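Local coordinates for protein bitiscetin (Bitis arietans, PDB 1JWI) that binds von Willebrand factor and induces its interaction with platelet glycoprotein Ib alpha through the A1 domain, so that platelets aggregate, at residues S9-H14 with K45-F50; H14-F19 with P122-S127. All coordinates share one frame; numbering follows the deposited sequence.

Contact 1: residues S9-H14 with K45-F50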
ATOM      1  N   SER A   9       3.853 -15.433  27.603  1.00 27.03           N
ATOM      2  CA  SER A   9       3.379 -16.775  27.279  1.00 27.23           C
ATOM      3  C   SER A   9       4.484 -17.518  26.541  1.00 28.38           C
ATOM      4  O   SER A   9       5.233 -16.921  25.764  1.00 28.79           O
ATOM      5  CB  SER A   9       2.124 -16.711  26.399  1.00 26.06           C
ATOM      6  OG  SER A   9       1.085 -15.997  27.042  1.00 24.19           O
ATOM      7  N   SER A  10       4.591 -18.820  26.780  1.00 29.85           N
ATOM      8  CA  SER A  10       5.617 -19.624  26.126  1.00 31.73           C
ATOM      9  C   SER A  10       5.040 -20.460  24.997  1.00 32.70           C
ATOM     10  O   SER A  10       3.969 -21.054  25.138  1.00 33.99           O
ATOM     11  CB  SER A  10       6.297 -20.532  27.148  1.00 31.62           C
ATOM     12  OG  SER A  10       5.334 -21.287  27.855  1.00 34.46           O
ATOM     13  N   TYR A  11       5.753 -20.501  23.874  1.00 33.94           N
ATOM     14  CA  TYR A  11       5.308 -21.270  22.719  1.00 34.79           C
ATOM     15  C   TYR A  11       6.470 -21.715  21.832  1.00 34.75           C
ATOM     16  O   TYR A  11       7.250 -20.893  21.354  1.00 34.66           O
ATOM     17  CB  TYR A  11       4.307 -20.453  21.892  1.00 35.03           C
ATOM     18  CG  TYR A  11       3.837 -21.160  20.641  1.00 36.82           C
ATOM     19  CD1 TYR A  11       4.569 -21.081  19.453  1.00 38.70           C
ATOM     20  CD2 TYR A  11       2.690 -21.952  20.655  1.00 38.21           C
ATOM     21  CE1 TYR A  11       4.171 -21.780  18.313  1.00 39.26           C
ATOM     22  CE2 TYR A  11       2.286 -22.658  19.519  1.00 38.66           C
ATOM     23  CZ  TYR A  11       3.030 -22.568  18.355  1.00 38.87           C
ATOM     24  OH  TYR A  11       2.651 -23.280  17.237  1.00 39.07           O
ATOM     25  N   LYS A  12       6.572 -23.026  21.629  1.00 34.30           N
ATOM     26  CA  LYS A  12       7.611 -23.625  20.794  1.00 34.66           C
ATOM     27  C   LYS A  12       8.988 -22.973  20.866  1.00 34.54           C
ATOM     28  O   LYS A  12       9.570 -22.630  19.838  1.00 35.09           O
ATOM     29  CB  LYS A  12       7.152 -23.662  19.331  1.00 35.35           C
ATOM     30  CG  LYS A  12       6.275 -24.860  18.971  1.00 37.00           C
ATOM     31  CD  LYS A  12       5.554 -24.656  17.640  1.00 38.15           C
ATOM     32  CE  LYS A  12       6.503 -24.268  16.515  1.00 39.27           C
ATOM     33  NZ  LYS A  12       5.756 -23.828  15.297  1.00 40.10           N
ATOM     34  N   GLY A  13       9.507 -22.803  22.077  1.00 33.51           N
ATOM     35  CA  GLY A  13      10.831 -22.226  22.224  1.00 32.29           C
ATOM     36  C   GLY A  13      10.930 -20.713  22.287  1.00 31.17           C
ATOM     37  O   GLY A  13      12.031 -20.175  22.373  1.00 31.53           O
ATOM     38  N   HIS A  14       9.798 -20.020  22.238  1.00 30.21           N
ATOM     39  CA  HIS A  14       9.806 -18.560  22.310  1.00 28.54           C
ATOM     40  C   HIS A  14       8.842 -18.051  23.381  1.00 27.90           C
ATOM     41  O   HIS A  14       7.937 -18.770  23.817  1.00 27.43           O
ATOM     42  CB  HIS A  14       9.421 -17.936  20.958  1.00 28.70           C
ATOM     43  CG  HIS A  14      10.479 -18.058  19.906  1.00 27.07           C
ATOM     44  ND1 HIS A  14      10.504 -19.089  18.989  1.00 26.96           N
ATOM     45  CD2 HIS A  14      11.552 -17.282  19.627  1.00 28.22           C
ATOM     46  CE1 HIS A  14      11.545 -18.940  18.193  1.00 27.46           C
ATOM     47  NE2 HIS A  14      12.200 -17.852  18.556  1.00 27.76           N
ATOM     48  N   LYS A  45       1.608 -21.317   9.888  1.00 24.06           N
ATOM     49  CA  LYS A  45       0.188 -21.132  10.169  1.00 24.54           C
ATOM     50  C   LYS A  45      -0.091 -21.459  11.630  1.00 24.90           C
ATOM     51  O   LYS A  45      -0.921 -20.811  12.264  1.00 25.61           O
ATOM     52  CB  LYS A  45      -0.671 -22.029   9.273  1.00 24.58           C
ATOM     53  CG  LYS A  45      -2.179 -21.909   9.513  1.00 25.19           C
ATOM     54  CD  LYS A  45      -2.683 -20.484   9.271  1.00 25.18           C
ATOM     55  CE  LYS A  45      -4.199 -20.440   9.073  1.00 25.15           C
ATOM     56  NZ  LYS A  45      -4.944 -21.018  10.229  1.00 25.03           N
ATOM     57  N   GLU A  46       0.606 -22.460  12.164  1.00 24.62           N
ATOM     58  CA  GLU A  46       0.405 -22.840  13.555  1.00 24.74           C
ATOM     59  C   GLU A  46       0.847 -21.723  14.497  1.00 23.42           C
ATOM     60  O   GLU A  46       0.150 -21.412  15.467  1.00 21.90           O
ATOM     61  CB  GLU A  46       1.150 -24.139  13.876  1.00 26.79           C
ATOM     62  CG  GLU A  46       0.475 -24.930  14.997  1.00 30.68           C
ATOM     63  CD  GLU A  46       0.922 -26.379  15.053  1.00 33.33           C
ATOM     64  OE1 GLU A  46       1.979 -26.650  15.659  1.00 34.68           O
ATOM     65  OE2 GLU A  46       0.217 -27.242  14.476  1.00 34.17           O
ATOM     66  N   GLU A  47       1.999 -21.117  14.223  1.00 22.43           N
ATOM     67  CA  GLU A  47       2.464 -20.016  15.068  1.00 22.53           C
ATOM     68  C   GLU A  47       1.467 -18.863  14.921  1.00 21.95           C
ATOM     69  O   GLU A  47       1.125 -18.191  15.895  1.00 22.03           O
ATOM     70  CB  GLU A  47       3.864 -19.537  14.658  1.00 21.80           C
ATOM     71  CG  GLU A  47       4.349 -18.363  15.504  1.00 22.22           C
ATOM     72  CD  GLU A  47       5.796 -17.966  15.253  1.00 22.41           C
ATOM     73  OE1 GLU A  47       6.366 -17.263  16.114  1.00 24.57           O
ATOM     74  OE2 GLU A  47       6.364 -18.339  14.208  1.00 21.28           O
ATOM     75  N   ALA A  48       0.998 -18.647  13.694  1.00 21.27           N
ATOM     76  CA  ALA A  48       0.033 -17.586  13.409  1.00 20.35           C
ATOM     77  C   ALA A  48      -1.214 -17.741  14.274  1.00 20.71           C
ATOM     78  O   ALA A  48      -1.682 -16.777  14.878  1.00 20.20           O
ATOM     79  CB  ALA A  48      -0.351 -17.610  11.924  1.00 18.73           C
ATOM     80  N   ASP A  49      -1.755 -18.957  14.319  1.00 21.83           N
ATOM     81  CA  ASP A  49      -2.954 -19.229  15.102  1.00 22.27           C
ATOM     82  C   ASP A  49      -2.727 -18.955  16.583  1.00 22.10           C
ATOM     83  O   ASP A  49      -3.642 -18.532  17.288  1.00 21.96           O
ATOM     84  CB  ASP A  49      -3.413 -20.676  14.890  1.00 24.69           C
ATOM     85  CG  ASP A  49      -4.007 -20.902  13.507  1.00 27.39           C
ATOM     86  OD1 ASP A  49      -4.343 -19.908  12.825  1.00 30.48           O
ATOM     87  OD2 ASP A  49      -4.160 -22.075  13.106  1.00 28.86           O
ATOM     88  N   PHE A  50      -1.504 -19.185  17.053  1.00 21.53           N
ATOM     89  CA  PHE A  50      -1.185 -18.932  18.452  1.00 21.08           C
ATOM     90  C   PHE A  50      -1.213 -17.431  18.719  1.00 21.13           C
ATOM     91  O   PHE A  50      -1.858 -16.975  19.662  1.00 20.59           O
ATOM     92  CB  PHE A  50       0.200 -19.477  18.812  1.00 23.14           C
ATOM     93  CG  PHE A  50       0.693 -19.014  20.160  1.00 26.11           C
ATOM     94  CD1 PHE A  50       0.054 -19.419  21.329  1.00 26.98           C
ATOM     95  CD2 PHE A  50       1.754 -18.119  20.254  1.00 26.85           C
ATOM     96  CE1 PHE A  50       0.464 -18.937  22.572  1.00 27.63           C
ATOM     97  CE2 PHE A  50       2.173 -17.629  21.493  1.00 28.13           C
ATOM     98  CZ  PHE A  50       1.524 -18.038  22.653  1.00 27.77           C
TER
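The rings of Y11 and F50 carry this contact, an offset stack with centroids 4.5 Å apart and planes 13° from parallel. It packs strand 9-11, the outer strand of the hairpin made with strand 14-20 through the type I' turn Y11-H14, against helix 45-58 of the C-type lectin fold. The two side chains run past each other in opposite directions: Y11 CB sits over the F50 ring, 3.8 Å from its centroid, and F50 CB over the Y11 ring, 4.1 Å from its centroid. Each reaches across with CG anti to the backbone N (chi1 178° for Y11, 169° for F50). At the tip of the F50 ring, near its plane, S9 CB lies 4.0 Å from F50 CZ, and Y16 meets the same ring edge-to-face, so this half is closely packed.

On the solvent side E46 and K12 are exposed and bury just 33 and 25 Å², against 105 for Y11 and 81 for F50. Y11 OH ends 3.5 Å from E46 CG. K12 passes over the tyrosine face turned away from F50, and K12 NZ stays 4.7 Å from E46 OE1, too far for a salt bridge. The buried carboxylate of E47 turns elsewhere, to Y16, K126 and D43 N. Aromatic and aliphatic surfaces thus make the join, while the K12 and E46 charges would add at most a long-range attraction.

Contact 2: residues H14-F19 with P122-S127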
ATOM      1  N   HIS A  14       9.798 -20.020  22.238  1.00 30.21           N
ATOM      2  CA  HIS A  14       9.806 -18.560  22.310  1.00 28.54           C
ATOM      3  C   HIS A  14       8.842 -18.051  23.381  1.00 27.90           C
ATOM      4  O   HIS A  14       7.937 -18.770  23.817  1.00 27.43           O
ATOM      5  CB  HIS A  14       9.421 -17.936  20.958  1.00 28.70           C
ATOM      6  CG  HIS A  14      10.479 -18.058  19.906  1.00 27.07           C
ATOM      7  ND1 HIS A  14      10.504 -19.089  18.989  1.00 26.96           N
ATOM      8  CD2 HIS A  14      11.552 -17.282  19.627  1.00 28.22           C
ATOM      9  CE1 HIS A  14      11.545 -18.940  18.193  1.00 27.46           C
ATOM     10  NE2 HIS A  14      12.200 -17.852  18.556  1.00 27.76           N
ATOM     11  N   CYS A  15       9.053 -16.805  23.796  1.00 27.16           N
ATOM     12  CA  CYS A  15       8.208 -16.149  24.790  1.00 27.19           C
ATOM     13  C   CYS A  15       7.488 -14.984  24.108  1.00 26.49           C
ATOM     14  O   CYS A  15       8.118 -14.184  23.410  1.00 27.19           O
ATOM     15  CB  CYS A  15       9.059 -15.632  25.950  1.00 28.08           C
ATOM     16  SG  CYS A  15       9.945 -16.946  26.862  1.00 31.24           S
ATOM     17  N   TYR A  16       6.174 -14.892  24.308  1.00 24.35           N
ATOM     18  CA  TYR A  16       5.370 -13.833  23.694  1.00 22.35           C
ATOM     19  C   TYR A  16       4.586 -13.004  24.698  1.00 21.47           C
ATOM     20  O   TYR A  16       4.170 -13.497  25.750  1.00 21.15           O
ATOM     21  CB  TYR A  16       4.355 -14.411  22.705  1.00 20.35           C
ATOM     22  CG  TYR A  16       4.929 -15.312  21.643  1.00 21.07           C
ATOM     23  CD1 TYR A  16       5.445 -16.565  21.969  1.00 20.62           C
ATOM     24  CD2 TYR A  16       4.910 -14.933  20.300  1.00 20.19           C
ATOM     25  CE1 TYR A  16       5.921 -17.424  20.985  1.00 22.10           C
ATOM     26  CE2 TYR A  16       5.382 -15.784  19.306  1.00 21.02           C
ATOM     27  CZ  TYR A  16       5.881 -17.031  19.657  1.00 22.37           C
ATOM     28  OH  TYR A  16       6.305 -17.895  18.677  1.00 23.32           O
ATOM     29  N   LYS A  17       4.355 -11.749  24.338  1.00 21.12           N
ATOM     30  CA  LYS A  17       3.605 -10.833  25.182  1.00 22.20           C
ATOM     31  C   LYS A  17       2.974  -9.734  24.331  1.00 22.23           C
ATOM     32  O   LYS A  17       3.627  -9.153  23.461  1.00 21.51           O
ATOM     33  CB  LYS A  17       4.535 -10.209  26.227  1.00 24.52           C
ATOM     34  CG  LYS A  17       3.924  -9.084  27.053  1.00 26.52           C
ATOM     35  CD  LYS A  17       3.044  -9.618  28.156  1.00 30.43           C
ATOM     36  CE  LYS A  17       2.627  -8.519  29.130  1.00 31.09           C
ATOM     37  NZ  LYS A  17       1.778  -9.089  30.220  1.00 32.04           N
ATOM     38  N   VAL A  18       1.695  -9.470  24.589  1.00 22.96           N
ATOM     39  CA  VAL A  18       0.945  -8.428  23.893  1.00 22.36           C
ATOM     40  C   VAL A  18       0.939  -7.212  24.816  1.00 23.42           C
ATOM     41  O   VAL A  18       0.478  -7.296  25.955  1.00 24.35           O
ATOM     42  CB  VAL A  18      -0.522  -8.875  23.633  1.00 22.45           C
ATOM     43  CG1 VAL A  18      -1.330  -7.729  23.046  1.00 21.49           C
ATOM     44  CG2 VAL A  18      -0.543 -10.082  22.699  1.00 18.53           C
ATOM     45  N   PHE A  19       1.464  -6.089  24.339  1.00 23.51           N
ATOM     46  CA  PHE A  19       1.506  -4.871  25.146  1.00 24.38           C
ATOM     47  C   PHE A  19       0.352  -3.944  24.784  1.00 25.77           C
ATOM     48  O   PHE A  19       0.125  -3.642  23.608  1.00 25.59           O
ATOM     49  CB  PHE A  19       2.845  -4.162  24.948  1.00 23.40           C
ATOM     50  CG  PHE A  19       4.000  -4.864  25.604  1.00 23.32           C
ATOM     51  CD1 PHE A  19       4.328  -4.599  26.929  1.00 22.71           C
ATOM     52  CD2 PHE A  19       4.746  -5.808  24.906  1.00 23.43           C
ATOM     53  CE1 PHE A  19       5.380  -5.267  27.550  1.00 22.34           C
ATOM     54  CE2 PHE A  19       5.802  -6.482  25.521  1.00 23.21           C
ATOM     55  CZ  PHE A  19       6.118  -6.209  26.845  1.00 22.15           C
ATOM     56  N   PRO A 122      -1.454  -1.161  19.833  1.00 20.82           N
ATOM     57  CA  PRO A 122      -0.800  -2.033  20.806  1.00 20.22           C
ATOM     58  C   PRO A 122       0.116  -2.910  19.950  1.00 19.48           C
ATOM     59  O   PRO A 122       0.045  -2.867  18.712  1.00 17.66           O
ATOM     60  CB  PRO A 122      -1.970  -2.804  21.427  1.00 20.69           C
ATOM     61  CG  PRO A 122      -2.996  -2.817  20.348  1.00 20.11           C
ATOM     62  CD  PRO A 122      -2.903  -1.414  19.789  1.00 20.42           C
ATOM     63  N   PHE A 123       0.971  -3.701  20.579  1.00 20.13           N
ATOM     64  CA  PHE A 123       1.888  -4.528  19.808  1.00 19.88           C
ATOM     65  C   PHE A 123       2.260  -5.823  20.501  1.00 19.56           C
ATOM     66  O   PHE A 123       1.943  -6.037  21.672  1.00 19.48           O
ATOM     67  CB  PHE A 123       3.156  -3.741  19.474  1.00 19.75           C
ATOM     68  CG  PHE A 123       3.835  -3.150  20.671  1.00 20.40           C
ATOM     69  CD1 PHE A 123       3.358  -1.981  21.253  1.00 18.74           C
ATOM     70  CD2 PHE A 123       4.953  -3.767  21.221  1.00 19.82           C
ATOM     71  CE1 PHE A 123       3.990  -1.431  22.367  1.00 19.52           C
ATOM     72  CE2 PHE A 123       5.593  -3.224  22.335  1.00 19.87           C
ATOM     73  CZ  PHE A 123       5.106  -2.051  22.911  1.00 19.79           C
ATOM     74  N   ILE A 124       2.943  -6.683  19.761  1.00 19.40           N
ATOM     75  CA  ILE A 124       3.332  -7.980  20.278  1.00 20.81           C
ATOM     76  C   ILE A 124       4.816  -8.252  20.108  1.00 20.43           C
ATOM     77  O   ILE A 124       5.348  -8.202  18.997  1.00 20.28           O
ATOM     78  CB  ILE A 124       2.539  -9.094  19.570  1.00 22.12           C
ATOM     79  CG1 ILE A 124       3.056 -10.463  20.011  1.00 22.73           C
ATOM     80  CG2 ILE A 124       2.664  -8.936  18.061  1.00 25.18           C
ATOM     81  CD1 ILE A 124       2.452 -11.611  19.251  1.00 25.32           C
ATOM     82  N   CYS A 125       5.471  -8.544  21.229  1.00 20.52           N
ATOM     83  CA  CYS A 125       6.893  -8.853  21.243  1.00 20.39           C
ATOM     84  C   CYS A 125       7.120 -10.364  21.277  1.00 20.73           C
ATOM     85  O   CYS A 125       6.266 -11.134  21.731  1.00 20.68           O
ATOM     86  CB  CYS A 125       7.567  -8.218  22.460  1.00 18.35           C
ATOM     87  SG  CYS A 125       7.515  -6.402  22.514  1.00 18.77           S
ATOM     88  N   LYS A 126       8.278 -10.771  20.778  1.00 21.01           N
ATOM     89  CA  LYS A 126       8.670 -12.170  20.739  1.00 22.40           C
ATOM     90  C   LYS A 126      10.168 -12.239  21.035  1.00 24.73           C
ATOM     91  O   LYS A 126      10.958 -11.481  20.462  1.00 25.00           O
ATOM     92  CB  LYS A 126       8.368 -12.748  19.356  1.00 21.61           C
ATOM     93  CG  LYS A 126       8.940 -14.125  19.087  1.00 19.44           C
ATOM     94  CD  LYS A 126       8.595 -14.545  17.668  1.00 19.19           C
ATOM     95  CE  LYS A 126       9.270 -15.846  17.279  1.00 20.47           C
ATOM     96  NZ  LYS A 126       9.010 -16.176  15.846  1.00 23.01           N
ATOM     97  N   SER A 127      10.557 -13.126  21.946  1.00 26.79           N
ATOM     98  CA  SER A 127      11.964 -13.279  22.293  1.00 28.98           C
ATOM     99  C   SER A 127      12.269 -14.744  22.588  1.00 31.02           C
ATOM    100  O   SER A 127      11.307 -15.490  22.875  1.00 32.99           O
ATOM    101  CB  SER A 127      12.313 -12.410  23.505  1.00 27.44           C
ATOM    102  OG  SER A 127      11.652 -12.858  24.675  1.00 27.55           O
TER
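C15 to F19 pairs in antiparallel fashion with strand 121-126 of the C-type lectin fold, bringing the N- and C-terminal parts of the chain together; six backbone hydrogen bonds, at C15, K17 and F19, fix the register. Just before them, K126 CE lies over the centre of the H14 imidazole, 3.6 Å from the centroid and 10° off the ring normal. C15, tied to C4 by a disulfide, gives its N-H to S127 O in a nearly straight bond of 2.8 Å. Y16 forms a non-hydrogen-bonded pair with K126, whose extended chain runs alongside the phenol pointing the same way, K126 CD 3.8 Å from Y16 CE2. The hydroxyl and the ammonium both reach E47 of helix 45-58.

K17 exchanges two backbone bonds with C125, the longer from K17 N to C125 O at 3.3 Å, and sends its amine to D7 O. V18, opposite I124, faces the same helix as Y16, touching L54 and T58. On the other face of the sheet F19 CB rests over the F123 ring, 3.9 Å from the centroid; the two rings are near parallel but slid apart, with little overlap. F123 presents this ring face to F19 CB with its CG lying between backbone N and carbonyl carbon (chi1 54°). C125 SG, disulfide-bonded to C32, approaches the F19 ring obliquely, with F19 CE2 3.5 Å away.

Contacts 1 and 2 have centres 11 Å apart and share H14, which closes the Y11-H14 turn and begins strand 14-20. Their segments alternate along the chain: 9-14 runs into 14-19, then come 45-50 and finally 122-127. Both reach the four-stranded antiparallel sheet, contact 2 through its two inner strands and contact 1 through the outermost strand 9-11. Y16 is the physical bridge: its N is 2.7 Å from S9 O and its OH is 2.6 Å from E47 OE1, both probable hydrogen bonds. Through Y16 the hairpin, the C-terminal strand and helix 45-58 are packed together in the C-type lectin fold.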